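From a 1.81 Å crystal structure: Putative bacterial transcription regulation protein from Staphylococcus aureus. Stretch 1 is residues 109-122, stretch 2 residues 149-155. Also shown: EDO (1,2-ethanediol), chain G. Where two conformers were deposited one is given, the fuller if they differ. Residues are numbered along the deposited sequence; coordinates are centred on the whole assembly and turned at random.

Stretch 1, residues 109-122: AVQQKMEEVHHYIH
Stretch 2, residues 149-155: ITEIWMP

Residues 109-122 form one stretch of a longer α-helix, with phi/psi near -63/-42. Its backbone bonds run i+4 to i, from Lys113 N to Ala109 O (3.0 Å) through His122 N to His118 O (2.8 Å). Residues 149-155 are an extended strand; phi/psi is -119/120 at Ile152. The two elements run roughly the same way, at 32° (signed crossing angle -32°), and their axes approach to 9.6 Å. The nearest CA pairs are Val110 with Thr150 (CA to CA 6.9 Å) and Met114 with Ile152 (CA to CA 7.4 Å).

The packing is mainly apolar, and no hydrogen bond crosses it. Strand alternation points Thr150, Ile152 and Met154 toward the helix, while Trp153 points away. Ile152 (chi1 m, chi2 t) is the most covered residue. Ile152 CD1 lies 3.8 Å from Lys113 CG, and Ile152 CG2 lies 3.7 Å from Met114 CE. Lys113 (t, p, t, t) starts toward the strand, but its end leads away. Val117 (t) sets CG1 3.6 Å from Met154 CG. Ile121 (m, t) brings CD1 to 3.7 Å from Met154 CE.

Met114 and Met154 are selenomethionines. The CA-to-CB bond of Met114 (t, p, p) points sideways to the strand, but the end of its side chain comes nearer; Met154 is m, m, m. Met114 SE lies 4.1 Å from Met154 SE.

At the start of the contact, Val110 (t) places CG2 3.4 Å from Thr150 OG1. Thr150 is chi1 m.

His118 (chi1 m, chi2 -51°) places CE1 4.0 Å from Met154 CE, which is oblique to the ring. His118 ND1 and ethanediol O2 are hydrogen-bonded at 2.7 Å, with O2 at the ring edge, near its plane; either could be the donor. Ile121 CG2 touches ethanediol C2 at 3.6 Å.

Within the strand, Trp153 NE1 donates to Glu151 OE1 at 2.9 Å (144°). This bond links two side chains that do not contact the helix.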

# COMPACT_ATOMS: atom_id res chain seq x y z
N ALA A 109 -1.17 -2.47 -14.11
CA ALA A 109 -2.25 -3.36 -13.69
C ALA A 109 -2.77 -2.98 -12.31
O ALA A 109 -3.95 -3.12 -12.03
CB ALA A 109 -1.81 -4.80 -13.72
N VAL A 110 -1.87 -2.55 -11.43
CA VAL A 110 -2.22 -2.14 -10.08
C VAL A 110 -3.04 -0.85 -10.08
O VAL A 110 -4.04 -0.74 -9.38
CB VAL A 110 -0.99 -1.95 -9.22
CG1 VAL A 110 -1.41 -1.58 -7.77
CG2 VAL A 110 -0.15 -3.22 -9.23
N GLN A 111 -2.63 0.10 -10.91
CA GLN A 111 -3.39 1.33 -10.97
C GLN A 111 -4.75 1.12 -11.63
O GLN A 111 -5.75 1.69 -11.16
CB GLN A 111 -2.55 2.44 -11.58
CG GLN A 111 -1.32 2.73 -10.70
CD GLN A 111 -0.52 3.93 -11.13
OE1 GLN A 111 -0.78 4.53 -12.18
NE2 GLN A 111 0.46 4.32 -10.31
N GLN A 112 -4.83 0.24 -12.64
CA GLN A 112 -6.12 -0.10 -13.25
C GLN A 112 -7.03 -0.72 -12.21
O GLN A 112 -8.20 -0.34 -12.08
CB GLN A 112 -5.97 -1.08 -14.40
CG GLN A 112 -7.27 -1.31 -15.25
CD GLN A 112 -8.27 -2.37 -14.70
OE1 GLN A 112 -7.98 -3.18 -13.77
NE2 GLN A 112 -9.46 -2.39 -15.31
N LYS A 113 -6.49 -1.68 -11.47
CA LYS A 113 -7.30 -2.35 -10.47
C LYS A 113 -7.70 -1.42 -9.35
O LYS A 113 -8.81 -1.51 -8.83
CB LYS A 113 -6.57 -3.55 -9.88
CG LYS A 113 -7.44 -4.42 -8.95
CD LYS A 113 -8.56 -5.13 -9.70
CE LYS A 113 -9.37 -6.00 -8.77
NZ LYS A 113 -10.15 -7.02 -9.45
N MSE A 114 -6.80 -0.51 -8.97
CA MSE A 114 -7.10 0.41 -7.90
C MSE A 114 -8.27 1.31 -8.33
O MSE A 114 -9.19 1.58 -7.54
CB MSE A 114 -5.85 1.22 -7.53
CG MSE A 114 -6.11 2.17 -6.37
SE MSE A 114 -6.53 1.21 -4.71
CE MSE A 114 -4.73 0.71 -4.25
N GLU A 115 -8.26 1.75 -9.57
CA GLU A 115 -9.38 2.53 -10.08
C GLU A 115 -10.70 1.72 -10.02
O GLU A 115 -11.75 2.27 -9.64
CB GLU A 115 -9.12 2.98 -11.49
CG GLU A 115 -10.26 3.78 -12.07
N GLU A 116 -10.64 0.44 -10.39
CA GLU A 116 -11.84 -0.41 -10.34
C GLU A 116 -12.31 -0.53 -8.88
O GLU A 116 -13.50 -0.43 -8.60
CB GLU A 116 -11.58 -1.82 -10.87
CG GLU A 116 -11.01 -1.91 -12.29
CD GLU A 116 -11.99 -1.52 -13.36
OE1 GLU A 116 -13.07 -0.97 -13.05
OE2 GLU A 116 -11.71 -1.78 -14.54
N VAL A 117 -11.35 -0.73 -7.97
CA VAL A 117 -11.68 -0.85 -6.53
C VAL A 117 -12.36 0.41 -6.00
O VAL A 117 -13.38 0.32 -5.34
CB VAL A 117 -10.43 -1.15 -5.68
CG1 VAL A 117 -10.76 -1.01 -4.22
CG2 VAL A 117 -9.93 -2.52 -5.98
N HIS A 118 -11.80 1.58 -6.28
CA HIS A 118 -12.47 2.84 -5.85
C HIS A 118 -13.87 2.92 -6.41
O HIS A 118 -14.80 3.27 -5.69
CB HIS A 118 -11.68 4.10 -6.25
CG HIS A 118 -10.42 4.30 -5.47
ND1 HIS A 118 -10.38 4.26 -4.09
CD2 HIS A 118 -9.15 4.59 -5.88
CE1 HIS A 118 -9.13 4.47 -3.69
NE2 HIS A 118 -8.38 4.68 -4.75
N HIS A 119 -14.05 2.56 -7.68
CA HIS A 119 -15.36 2.59 -8.28
C HIS A 119 -16.32 1.62 -7.57
O HIS A 119 -17.47 1.96 -7.30
CB HIS A 119 -15.30 2.25 -9.77
CG HIS A 119 -16.64 2.16 -10.41
ND1 HIS A 119 -17.51 3.22 -10.45
CD2 HIS A 119 -17.27 1.13 -11.00
CE1 HIS A 119 -18.62 2.85 -11.05
NE2 HIS A 119 -18.51 1.59 -11.38
N TYR A 120 -15.83 0.42 -7.29
CA TYR A 120 -16.63 -0.60 -6.62
C TYR A 120 -17.08 -0.13 -5.25
O TYR A 120 -18.27 -0.27 -4.87
CB TYR A 120 -15.83 -1.91 -6.53
CG TYR A 120 -16.46 -2.91 -5.60
CD1 TYR A 120 -17.54 -3.67 -6.00
CD2 TYR A 120 -16.00 -3.05 -4.31
CE1 TYR A 120 -18.17 -4.54 -5.11
CE2 TYR A 120 -16.61 -3.93 -3.43
CZ TYR A 120 -17.68 -4.67 -3.84
OH TYR A 120 -18.26 -5.53 -2.96
N ILE A 121 -16.17 0.49 -4.53
CA ILE A 121 -16.48 1.05 -3.19
C ILE A 121 -17.47 2.18 -3.28
O ILE A 121 -18.44 2.24 -2.52
CB ILE A 121 -15.19 1.50 -2.48
CG1 ILE A 121 -14.40 0.29 -2.08
CG2 ILE A 121 -15.51 2.42 -1.22
CD1 ILE A 121 -13.03 0.61 -1.57
N HIS A 122 -17.26 3.06 -4.27
CA HIS A 122 -18.13 4.20 -4.53
C HIS A 122 -19.56 3.77 -4.83
O HIS A 122 -20.49 4.45 -4.44
CB HIS A 122 -17.53 5.01 -5.67
CG HIS A 122 -18.26 6.26 -6.03
ND1 HIS A 122 -18.14 7.43 -5.30
CD2 HIS A 122 -18.98 6.58 -7.13
CE1 HIS A 122 -18.81 8.40 -5.91
NE2 HIS A 122 -19.33 7.90 -7.02
N ILE A 149 0.76 -11.05 -9.25
CA ILE A 149 -0.37 -10.68 -8.38
C ILE A 149 0.02 -9.72 -7.28
O ILE A 149 0.93 -9.99 -6.50
CB ILE A 149 -1.02 -11.93 -7.74
CG1 ILE A 149 -1.69 -12.76 -8.84
CG2 ILE A 149 -2.10 -11.49 -6.68
CD1 ILE A 149 -2.09 -14.16 -8.38
N THR A 150 -0.69 -8.59 -7.24
CA THR A 150 -0.54 -7.57 -6.21
C THR A 150 -1.84 -7.60 -5.40
O THR A 150 -2.93 -7.66 -5.98
CB THR A 150 -0.41 -6.13 -6.83
OG1 THR A 150 0.74 -6.07 -7.67
CG2 THR A 150 -0.31 -5.06 -5.75
N GLU A 151 -1.73 -7.55 -4.08
CA GLU A 151 -2.92 -7.45 -3.25
C GLU A 151 -3.23 -6.02 -2.96
O GLU A 151 -2.34 -5.22 -2.71
CB GLU A 151 -2.77 -8.22 -1.95
CG GLU A 151 -2.69 -9.70 -2.12
CD GLU A 151 -2.61 -10.45 -0.80
OE1 GLU A 151 -2.31 -9.83 0.24
OE2 GLU A 151 -2.79 -11.68 -0.83
N ILE A 152 -4.51 -5.70 -2.94
CA ILE A 152 -4.96 -4.36 -2.61
C ILE A 152 -5.84 -4.50 -1.35
O ILE A 152 -6.88 -5.18 -1.37
CB ILE A 152 -5.74 -3.69 -3.76
CG1 ILE A 152 -4.77 -3.30 -4.88
CG2 ILE A 152 -6.50 -2.42 -3.25
CD1 ILE A 152 -5.45 -2.84 -6.19
N TRP A 153 -5.44 -3.84 -0.29
CA TRP A 153 -6.11 -3.95 1.01
C TRP A 153 -6.81 -2.65 1.30
O TRP A 153 -6.16 -1.64 1.54
CB TRP A 153 -5.07 -4.21 2.09
CG TRP A 153 -4.42 -5.53 2.06
CD1 TRP A 153 -3.60 -6.04 1.09
CD2 TRP A 153 -4.45 -6.50 3.10
NE1 TRP A 153 -3.17 -7.30 1.44
CE2 TRP A 153 -3.66 -7.60 2.68
CE3 TRP A 153 -5.09 -6.56 4.34
CZ2 TRP A 153 -3.50 -8.76 3.47
CZ3 TRP A 153 -4.91 -7.70 5.13
CH2 TRP A 153 -4.12 -8.78 4.68
N MSE A 154 -8.13 -2.72 1.38
CA MSE A 154 -8.97 -1.56 1.61
C MSE A 154 -9.67 -1.72 2.96
O MSE A 154 -10.40 -2.70 3.16
CB MSE A 154 -10.04 -1.44 0.52
CG MSE A 154 -9.50 -1.48 -0.86
SE MSE A 154 -8.30 0.02 -1.26
CE MSE A 154 -9.48 1.49 -1.06
N PRO A 155 -9.48 -0.76 3.87
CA PRO A 155 -10.06 -0.86 5.21
C PRO A 155 -11.56 -0.67 5.25
O PRO A 155 -12.13 0.15 4.51
CB PRO A 155 -9.35 0.25 5.97
CG PRO A 155 -9.03 1.24 4.96
CD PRO A 155 -8.70 0.49 3.71
C1 EDO G . -13.49 6.56 -3.10
O1 EDO G . -12.27 6.78 -3.82
C2 EDO G . -13.71 5.07 -2.92
O2 EDO G . -12.52 4.42 -2.42